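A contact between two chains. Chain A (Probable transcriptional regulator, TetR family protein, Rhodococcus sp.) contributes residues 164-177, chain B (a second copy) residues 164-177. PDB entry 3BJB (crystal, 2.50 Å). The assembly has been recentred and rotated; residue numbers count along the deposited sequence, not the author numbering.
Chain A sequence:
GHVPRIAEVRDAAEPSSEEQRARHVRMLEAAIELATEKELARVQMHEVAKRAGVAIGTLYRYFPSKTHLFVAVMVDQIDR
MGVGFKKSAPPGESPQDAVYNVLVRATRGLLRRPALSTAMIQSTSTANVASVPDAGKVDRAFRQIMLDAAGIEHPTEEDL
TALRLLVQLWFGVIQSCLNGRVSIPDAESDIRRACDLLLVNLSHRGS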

ATOM      1  N   ARG A 164      -0.465  15.310   3.488  1.00 60.46           N
ATOM      2  CA  ARG A 164      -0.930  13.983   3.860  1.00 59.38           C
ATOM      3  C   ARG A 164      -1.110  13.137   2.596  1.00 58.48           C
ATOM      4  O   ARG A 164      -0.771  11.946   2.567  1.00 58.60           O
ATOM      5  CB  ARG A 164      -2.234  14.106   4.643  1.00 59.29           C
ATOM      6  CG  ARG A 164      -2.969  12.808   4.935  1.00 61.59           C
ATOM      7  CD  ARG A 164      -4.128  13.010   5.908  1.00 61.62           C
ATOM      8  NE  ARG A 164      -4.530  14.411   5.938  1.00 64.85           N
ATOM      9  CZ  ARG A 164      -5.633  14.900   5.375  1.00 66.04           C
ATOM     10  NH1 ARG A 164      -6.472  14.082   4.752  1.00 67.48           N
ATOM     11  NH2 ARG A 164      -5.914  16.200   5.446  1.00 64.94           N
ATOM     12  N   LEU A 165      -1.646  13.759   1.549  1.00 56.74           N
ATOM     13  CA  LEU A 165      -1.876  13.062   0.305  1.00 55.45           C
ATOM     14  C   LEU A 165      -0.557  12.609  -0.269  1.00 56.36           C
ATOM     15  O   LEU A 165      -0.447  11.508  -0.791  1.00 56.11           O
ATOM     16  CB  LEU A 165      -2.632  13.947  -0.681  1.00 54.38           C
ATOM     17  CG  LEU A 165      -4.154  14.092  -0.481  1.00 52.31           C
ATOM     18  CD1 LEU A 165      -4.776  14.624  -1.753  1.00 50.67           C
ATOM     19  CD2 LEU A 165      -4.785  12.769  -0.117  1.00 50.52           C
ATOM     20  N   LEU A 166       0.461  13.445  -0.100  1.00 57.68           N
ATOM     21  CA  LEU A 166       1.790  13.178  -0.628  1.00 58.99           C
ATOM     22  C   LEU A 166       2.581  12.040   0.027  1.00 60.83           C
ATOM     23  O   LEU A 166       3.355  11.366  -0.662  1.00 62.86           O
ATOM     24  CB  LEU A 166       2.623  14.452  -0.633  1.00 58.01           C
ATOM     25  CG  LEU A 166       4.073  14.262  -1.054  1.00 58.05           C
ATOM     26  CD1 LEU A 166       4.244  14.565  -2.521  1.00 58.31           C
ATOM     27  CD2 LEU A 166       4.979  15.138  -0.213  1.00 58.12           C
ATOM     28  N   VAL A 167       2.412  11.809   1.325  1.00 61.67           N
ATOM     29  CA  VAL A 167       3.214  10.779   1.968  1.00 63.85           C
ATOM     30  C   VAL A 167       2.626   9.454   1.605  1.00 65.78           C
ATOM     31  O   VAL A 167       3.356   8.508   1.269  1.00 66.23           O
ATOM     32  CB  VAL A 167       3.417  10.948   3.518  1.00 64.36           C
ATOM     33  CG1 VAL A 167       2.213  11.520   4.189  1.00 65.64           C
ATOM     34  CG2 VAL A 167       3.737   9.626   4.153  1.00 65.30           C
ATOM     35  N   GLN A 168       1.301   9.407   1.637  1.00 67.64           N
ATOM     36  CA  GLN A 168       0.564   8.231   1.215  1.00 69.11           C
ATOM     37  C   GLN A 168       0.933   7.795  -0.193  1.00 68.65           C
ATOM     38  O   GLN A 168       1.176   6.619  -0.419  1.00 69.48           O
ATOM     39  CB  GLN A 168      -0.928   8.478   1.322  1.00 72.02           C
ATOM     40  CG  GLN A 168      -1.393   8.538   2.742  1.00 75.03           C
ATOM     41  CD  GLN A 168      -2.843   8.203   2.865  1.00 76.98           C
ATOM     42  OE1 GLN A 168      -3.712   9.021   2.539  1.00 79.16           O
ATOM     43  NE2 GLN A 168      -3.130   6.991   3.338  1.00 77.97           N
ATOM     44  N   LEU A 169       1.019   8.736  -1.128  1.00 68.10           N
ATOM     45  CA  LEU A 169       1.491   8.403  -2.472  1.00 67.43           C
ATOM     46  C   LEU A 169       2.921   7.868  -2.403  1.00 66.94           C
ATOM     47  O   LEU A 169       3.225   6.839  -2.988  1.00 67.28           O
ATOM     48  CB  LEU A 169       1.398   9.613  -3.423  1.00 66.75           C
ATOM     49  CG  LEU A 169       2.008   9.479  -4.831  1.00 67.56           C
ATOM     50  CD1 LEU A 169       1.550   8.202  -5.565  1.00 67.73           C
ATOM     51  CD2 LEU A 169       1.682  10.666  -5.680  1.00 67.41           C
ATOM     52  N   TRP A 170       3.784   8.570  -1.674  1.00 66.36           N
ATOM     53  CA  TRP A 170       5.193   8.203  -1.541  1.00 65.72           C
ATOM     54  C   TRP A 170       5.392   6.786  -1.010  1.00 65.99           C
ATOM     55  O   TRP A 170       6.276   6.081  -1.463  1.00 65.61           O
ATOM     56  CB  TRP A 170       5.912   9.228  -0.664  1.00 64.70           C
ATOM     57  CG  TRP A 170       7.318   8.878  -0.338  1.00 63.92           C
ATOM     58  CD1 TRP A 170       8.421   9.238  -1.025  1.00 63.62           C
ATOM     59  CD2 TRP A 170       7.766   8.106   0.779  1.00 63.65           C
ATOM     60  NE1 TRP A 170       9.534   8.726  -0.420  1.00 63.87           N
ATOM     61  CE2 TRP A 170       9.149   8.023   0.694  1.00 63.71           C
ATOM     62  CE3 TRP A 170       7.115   7.463   1.845  1.00 65.17           C
ATOM     63  CZ2 TRP A 170       9.914   7.327   1.634  1.00 63.91           C
ATOM     64  CZ3 TRP A 170       7.887   6.749   2.778  1.00 64.47           C
ATOM     65  CH2 TRP A 170       9.263   6.703   2.660  1.00 64.09           C
ATOM     66  N   PHE A 171       4.564   6.370  -0.057  1.00 68.02           N
ATOM     67  CA  PHE A 171       4.470   4.958   0.321  1.00 69.91           C
ATOM     68  C   PHE A 171       4.192   4.066  -0.867  1.00 69.46           C
ATOM     69  O   PHE A 171       4.941   3.121  -1.119  1.00 69.73           O
ATOM     70  CB  PHE A 171       3.364   4.717   1.346  1.00 73.52           C
ATOM     71  CG  PHE A 171       3.804   4.933   2.734  1.00 75.18           C
ATOM     72  CD1 PHE A 171       4.946   4.318   3.196  1.00 75.76           C
ATOM     73  CD2 PHE A 171       3.101   5.787   3.571  1.00 76.72           C
ATOM     74  CE1 PHE A 171       5.380   4.525   4.478  1.00 77.60           C
ATOM     75  CE2 PHE A 171       3.528   6.023   4.871  1.00 78.02           C
ATOM     76  CZ  PHE A 171       4.668   5.383   5.334  1.00 77.09           C
ATOM     77  N   GLY A 172       3.101   4.356  -1.575  1.00 67.70           N
ATOM     78  CA  GLY A 172       2.792   3.651  -2.806  1.00 67.40           C
ATOM     79  C   GLY A 172       4.068   3.549  -3.620  1.00 66.48           C
ATOM     80  O   GLY A 172       4.601   2.451  -3.850  1.00 67.65           O
ATOM     81  N   VAL A 173       4.602   4.693  -4.005  1.00 62.39           N
ATOM     82  CA  VAL A 173       5.792   4.666  -4.788  1.00 61.56           C
ATOM     83  C   VAL A 173       6.871   3.767  -4.169  1.00 62.06           C
ATOM     84  O   VAL A 173       7.491   2.968  -4.871  1.00 63.40           O
ATOM     85  CB  VAL A 173       6.335   6.118  -5.099  1.00 59.91           C
ATOM     86  CG1 VAL A 173       7.700   6.044  -5.719  1.00 56.74           C
ATOM     87  CG2 VAL A 173       5.340   6.886  -5.994  1.00 57.83           C
ATOM     88  N   ILE A 174       7.135   3.901  -2.882  1.00 62.13           N
ATOM     89  CA  ILE A 174       8.223   3.123  -2.307  1.00 63.03           C
ATOM     90  C   ILE A 174       7.941   1.621  -2.473  1.00 65.56           C
ATOM     91  O   ILE A 174       8.801   0.891  -2.971  1.00 65.99           O
ATOM     92  CB  ILE A 174       8.566   3.591  -0.877  1.00 62.29           C
ATOM     93  CG1 ILE A 174       9.889   4.313  -0.899  1.00 62.72           C
ATOM     94  CG2 ILE A 174       8.761   2.465   0.067  1.00 61.99           C
ATOM     95  CD1 ILE A 174       9.852   5.608  -1.629  1.00 63.82           C
ATOM     96  N   GLN A 175       6.728   1.190  -2.114  1.00 66.90           N
ATOM     97  CA  GLN A 175       6.258  -0.204  -2.298  1.00 69.47           C
ATOM     98  C   GLN A 175       6.386  -0.642  -3.791  1.00 68.35           C
ATOM     99  O   GLN A 175       7.055  -1.617  -4.101  1.00 66.81           O
ATOM    100  CB  GLN A 175       4.810  -0.359  -1.741  1.00 70.05           C
ATOM    101  CG  GLN A 175       4.481  -1.715  -1.094  1.00 72.40           C
ATOM    102  CD  GLN A 175       3.387  -1.677   0.048  1.00 72.74           C
ATOM    103  OE1 GLN A 175       2.421  -0.884   0.035  1.00 72.42           O
ATOM    104  NE2 GLN A 175       3.556  -2.574   1.030  1.00 73.96           N
ATOM    105  N   SER A 176       5.777   0.121  -4.697  1.00 68.72           N
ATOM    106  CA  SER A 176       5.921  -0.065  -6.136  1.00 69.94           C
ATOM    107  C   SER A 176       7.371  -0.168  -6.555  1.00 70.92           C
ATOM    108  O   SER A 176       7.681  -0.791  -7.576  1.00 71.42           O
ATOM    109  CB  SER A 176       5.310   1.113  -6.910  1.00 70.25           C
ATOM    110  OG  SER A 176       3.911   1.213  -6.707  1.00 70.95           O
ATOM    111  N   CYS A 177       8.260   0.477  -5.799  1.00 71.62           N
ATOM    112  CA  CYS A 177       9.692   0.362  -6.065  1.00 71.72           C
ATOM    113  C   CYS A 177      10.239  -0.966  -5.550  1.00 71.69           C
ATOM    114  O   CYS A 177      10.886  -1.709  -6.275  1.00 71.06           O
ATOM    115  CB  CYS A 177      10.465   1.539  -5.482  1.00 71.85           C
ATOM    116  SG  CYS A 177      11.858   1.930  -6.538  1.00 72.44           S
TER
ATOM    117  N   ARG B 164      -1.517   7.027 -12.911  1.00 67.18           N
ATOM    118  CA  ARG B 164      -0.729   5.988 -12.260  1.00 67.62           C
ATOM    119  C   ARG B 164      -0.477   6.490 -10.846  1.00 67.21           C
ATOM    120  O   ARG B 164      -0.644   5.750  -9.887  1.00 67.38           O
ATOM    121  CB  ARG B 164       0.577   5.712 -13.026  1.00 68.16           C
ATOM    122  CG  ARG B 164       1.128   4.266 -12.833  1.00 69.12           C
ATOM    123  CD  ARG B 164       2.636   4.101 -13.174  1.00 68.07           C
ATOM    124  NE  ARG B 164       3.030   5.107 -14.149  1.00 68.17           N
ATOM    125  CZ  ARG B 164       3.855   6.108 -13.879  1.00 67.42           C
ATOM    126  NH1 ARG B 164       4.394   6.190 -12.675  1.00 66.48           N
ATOM    127  NH2 ARG B 164       4.134   7.014 -14.805  1.00 66.66           N
ATOM    128  N   LEU B 165      -0.132   7.775 -10.728  1.00 66.70           N
ATOM    129  CA  LEU B 165      -0.083   8.446  -9.422  1.00 66.04           C
ATOM    130  C   LEU B 165      -1.403   8.354  -8.603  1.00 66.79           C
ATOM    131  O   LEU B 165      -1.372   8.170  -7.386  1.00 65.52           O
ATOM    132  CB  LEU B 165       0.347   9.902  -9.594  1.00 64.64           C
ATOM    133  CG  LEU B 165       1.759  10.168 -10.155  1.00 63.52           C
ATOM    134  CD1 LEU B 165       2.005  11.676 -10.314  1.00 64.14           C
ATOM    135  CD2 LEU B 165       2.836   9.586  -9.296  1.00 62.77           C
ATOM    136  N   LEU B 166      -2.555   8.493  -9.264  1.00 67.05           N
ATOM    137  CA  LEU B 166      -3.829   8.381  -8.563  1.00 66.79           C
ATOM    138  C   LEU B 166      -4.047   6.970  -7.996  1.00 67.81           C
ATOM    139  O   LEU B 166      -4.148   6.833  -6.779  1.00 65.37           O
ATOM    140  CB  LEU B 166      -5.001   8.833  -9.433  1.00 66.52           C
ATOM    141  CG  LEU B 166      -6.399   9.016  -8.821  1.00 66.27           C
ATOM    142  CD1 LEU B 166      -6.429   9.976  -7.633  1.00 66.39           C
ATOM    143  CD2 LEU B 166      -7.416   9.454  -9.886  1.00 65.52           C
ATOM    144  N   VAL B 167      -4.072   5.922  -8.835  1.00 68.88           N
ATOM    145  CA  VAL B 167      -4.376   4.579  -8.276  1.00 69.40           C
ATOM    146  C   VAL B 167      -3.364   4.194  -7.212  1.00 70.35           C
ATOM    147  O   VAL B 167      -3.658   3.394  -6.326  1.00 70.50           O
ATOM    148  CB  VAL B 167      -4.590   3.413  -9.313  1.00 68.72           C
ATOM    149  CG1 VAL B 167      -5.058   3.918 -10.661  1.00 67.79           C
ATOM    150  CG2 VAL B 167      -3.363   2.533  -9.455  1.00 68.46           C
ATOM    151  N   GLN B 168      -2.182   4.799  -7.291  1.00 72.68           N
ATOM    152  CA  GLN B 168      -1.124   4.557  -6.303  1.00 74.02           C
ATOM    153  C   GLN B 168      -1.519   5.157  -4.971  1.00 71.95           C
ATOM    154  O   GLN B 168      -1.778   4.421  -4.021  1.00 71.93           O
ATOM    155  CB  GLN B 168       0.271   5.026  -6.790  1.00 76.10           C
ATOM    156  CG  GLN B 168       1.245   3.844  -7.165  1.00 79.97           C
ATOM    157  CD  GLN B 168       0.967   2.512  -6.369  1.00 81.78           C
ATOM    158  OE1 GLN B 168       1.598   2.236  -5.331  1.00 82.87           O
ATOM    159  NE2 GLN B 168       0.007   1.702  -6.866  1.00 82.54           N
ATOM    160  N   LEU B 169      -1.619   6.482  -4.933  1.00 70.57           N
ATOM    161  CA  LEU B 169      -2.255   7.196  -3.832  1.00 70.43           C
ATOM    162  C   LEU B 169      -3.567   6.544  -3.347  1.00 71.10           C
ATOM    163  O   LEU B 169      -3.870   6.554  -2.160  1.00 72.27           O
ATOM    164  CB  LEU B 169      -2.498   8.641  -4.227  1.00 68.59           C
ATOM    165  CG  LEU B 169      -3.263   9.561  -3.282  1.00 69.24           C
ATOM    166  CD1 LEU B 169      -2.832   9.408  -1.855  1.00 70.11           C
ATOM    167  CD2 LEU B 169      -2.991  10.974  -3.713  1.00 70.14           C
ATOM    168  N   TRP B 170      -4.330   5.955  -4.253  1.00 71.78           N
ATOM    169  CA  TRP B 170      -5.630   5.442  -3.899  1.00 72.59           C
ATOM    170  C   TRP B 170      -5.480   4.179  -3.080  1.00 73.33           C
ATOM    171  O   TRP B 170      -6.044   4.082  -1.989  1.00 72.33           O
ATOM    172  CB  TRP B 170      -6.466   5.185  -5.139  1.00 73.39           C
ATOM    173  CG  TRP B 170      -7.766   4.572  -4.814  1.00 73.76           C
ATOM    174  CD1 TRP B 170      -8.812   5.168  -4.189  1.00 73.53           C
ATOM    175  CD2 TRP B 170      -8.164   3.237  -5.087  1.00 73.61           C
ATOM    176  NE1 TRP B 170      -9.834   4.296  -4.051  1.00 73.75           N
ATOM    177  CE2 TRP B 170      -9.478   3.097  -4.605  1.00 73.47           C
ATOM    178  CE3 TRP B 170      -7.538   2.141  -5.704  1.00 74.43           C
ATOM    179  CZ2 TRP B 170     -10.195   1.908  -4.702  1.00 73.98           C
ATOM    180  CZ3 TRP B 170      -8.242   0.944  -5.810  1.00 74.74           C
ATOM    181  CH2 TRP B 170      -9.569   0.840  -5.303  1.00 74.95           C
ATOM    182  N   PHE B 171      -4.708   3.225  -3.615  1.00 73.70           N
ATOM    183  CA  PHE B 171      -4.359   1.998  -2.894  1.00 73.06           C
ATOM    184  C   PHE B 171      -3.910   2.294  -1.479  1.00 69.42           C
ATOM    185  O   PHE B 171      -4.251   1.560  -0.572  1.00 68.44           O
ATOM    186  CB  PHE B 171      -3.255   1.208  -3.607  1.00 76.60           C
ATOM    187  CG  PHE B 171      -3.771   0.093  -4.443  1.00 79.02           C
ATOM    188  CD1 PHE B 171      -3.543  -1.225  -4.080  1.00 80.23           C
ATOM    189  CD2 PHE B 171      -4.513   0.358  -5.612  1.00 80.87           C
ATOM    190  CE1 PHE B 171      -4.050  -2.275  -4.870  1.00 80.93           C
ATOM    191  CE2 PHE B 171      -5.021  -0.689  -6.428  1.00 81.12           C
ATOM    192  CZ  PHE B 171      -4.789  -2.001  -6.054  1.00 80.44           C
ATOM    193  N   GLY B 172      -3.142   3.359  -1.305  1.00 65.49           N
ATOM    194  CA  GLY B 172      -2.677   3.728   0.025  1.00 63.40           C
ATOM    195  C   GLY B 172      -3.831   4.098   0.943  1.00 61.98           C
ATOM    196  O   GLY B 172      -3.883   3.649   2.088  1.00 58.76           O
ATOM    197  N   VAL B 173      -4.776   4.887   0.413  1.00 60.54           N
ATOM    198  CA  VAL B 173      -5.880   5.382   1.202  1.00 58.94           C
ATOM    199  C   VAL B 173      -6.742   4.224   1.672  1.00 61.00           C
ATOM    200  O   VAL B 173      -7.184   4.203   2.854  1.00 60.68           O
ATOM    201  CB  VAL B 173      -6.736   6.381   0.405  1.00 57.94           C
ATOM    202  CG1 VAL B 173      -7.857   6.906   1.266  1.00 53.21           C
ATOM    203  CG2 VAL B 173      -5.843   7.536  -0.194  1.00 56.10           C
ATOM    204  N   ILE B 174      -6.994   3.265   0.769  1.00 61.32           N
ATOM    205  CA  ILE B 174      -7.803   2.102   1.132  1.00 62.53           C
ATOM    206  C   ILE B 174      -7.108   1.288   2.217  1.00 62.35           C
ATOM    207  O   ILE B 174      -7.717   0.949   3.226  1.00 63.39           O
ATOM    208  CB  ILE B 174      -8.092   1.165  -0.056  1.00 63.74           C
ATOM    209  CG1 ILE B 174      -8.574   1.956  -1.243  1.00 63.89           C
ATOM    210  CG2 ILE B 174      -9.230   0.223   0.308  1.00 64.59           C
ATOM    211  CD1 ILE B 174      -9.945   2.506  -1.020  1.00 64.04           C
ATOM    212  N   GLN B 175      -5.834   0.996   2.004  1.00 62.11           N
ATOM    213  CA  GLN B 175      -5.067   0.169   2.898  1.00 65.65           C
ATOM    214  C   GLN B 175      -5.195   0.791   4.285  1.00 64.02           C
ATOM    215  O   GLN B 175      -5.475   0.121   5.289  1.00 62.62           O
ATOM    216  CB  GLN B 175      -3.604   0.186   2.441  1.00 67.33           C
ATOM    217  CG  GLN B 175      -2.859  -1.163   2.486  1.00 70.85           C
ATOM    218  CD  GLN B 175      -1.595  -1.174   1.565  1.00 71.20           C
ATOM    219  OE1 GLN B 175      -1.260  -0.162   0.947  1.00 72.17           O
ATOM    220  NE2 GLN B 175      -0.900  -2.330   1.495  1.00 73.53           N
ATOM    221  N   SER B 176      -5.019   2.105   4.287  1.00 61.84           N
ATOM    222  CA  SER B 176      -5.111   2.930   5.460  1.00 61.98           C
ATOM    223  C   SER B 176      -6.472   2.866   6.171  1.00 61.35           C
ATOM    224  O   SER B 176      -6.551   2.752   7.402  1.00 59.08           O
ATOM    225  CB  SER B 176      -4.750   4.339   5.062  1.00 61.19           C
ATOM    226  OG  SER B 176      -5.085   5.207   6.089  1.00 64.65           O
ATOM    227  N   CYS B 177      -7.516   2.940   5.357  1.00 62.66           N
ATOM    228  CA  CYS B 177      -8.893   2.731   5.752  1.00 61.45           C
ATOM    229  C   CYS B 177      -9.188   1.352   6.350  1.00 59.98           C
ATOM    230  O   CYS B 177      -9.805   1.242   7.396  1.00 57.87           O
ATOM    231  CB  CYS B 177      -9.777   2.947   4.528  1.00 64.08           C
ATOM    232  SG  CYS B 177     -11.424   3.538   4.939  1.00 68.07           S
TER

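Two copies of the same helix cross almost at right angles and pack closely through leucines, glycines and interlocking glutamines, in a contact that is chiefly one of shape and apolar packing. The axes approach to 7.7 Å with 101° between their N-to-C directions, and the stretches together bury 576 Å². The crossing centres on Leu169, whose CA atoms in the two chains lie 4.2 Å apart; CB of Leu169(A) is 4.1 Å from CB of Leu169(B). Because the backbones come so near, each leucine also reaches main chain: CD1 of Leu169(A) lies 3.4 Å from O of Leu165(B), and CD1 of Leu169(B) lies 3.4 Å from O of Leu165(A). These carbonyls already accept helical hydrogen bonds from N of Leu169 in their own chains. Leucine packing continues outward, with CD2 of Leu169(A) 3.9 Å from CD2 of Leu165(B) and, more loosely, CD2 of Leu165(A) 4.3 Å from CD1 of Leu169(B).

Flanking this centre, each Gln168 acts as a knob in a hole formed by Leu169, Gly172, Val173 and Ser176 of the partner. Gln168(A) brings its CB to 3.8 Å from CD1 of Leu169(B), while its amide end lies over the glycine and serine, NE2 being 3.6 Å from both O of Gly172(B) and CB of Ser176(B). Gln168(B) fills the reciprocal hole, its CB 3.6 Å from CD1 of Leu169(A). As modelled, OE1 of Gln168(B) is 2.9 Å from OG of Ser176(A), but this amide is probably turned over, so its polar partners remain open. Both glycines present bare backbone to the partner helix, where a CB would point toward it; on Gly172(B) there is room for one. Farther along, Gln175(A) and Gln175(B) face each other, their OE1 atoms 3.9 Å apart; both NE2 groups are hydrogen-bonded elsewhere in the structure.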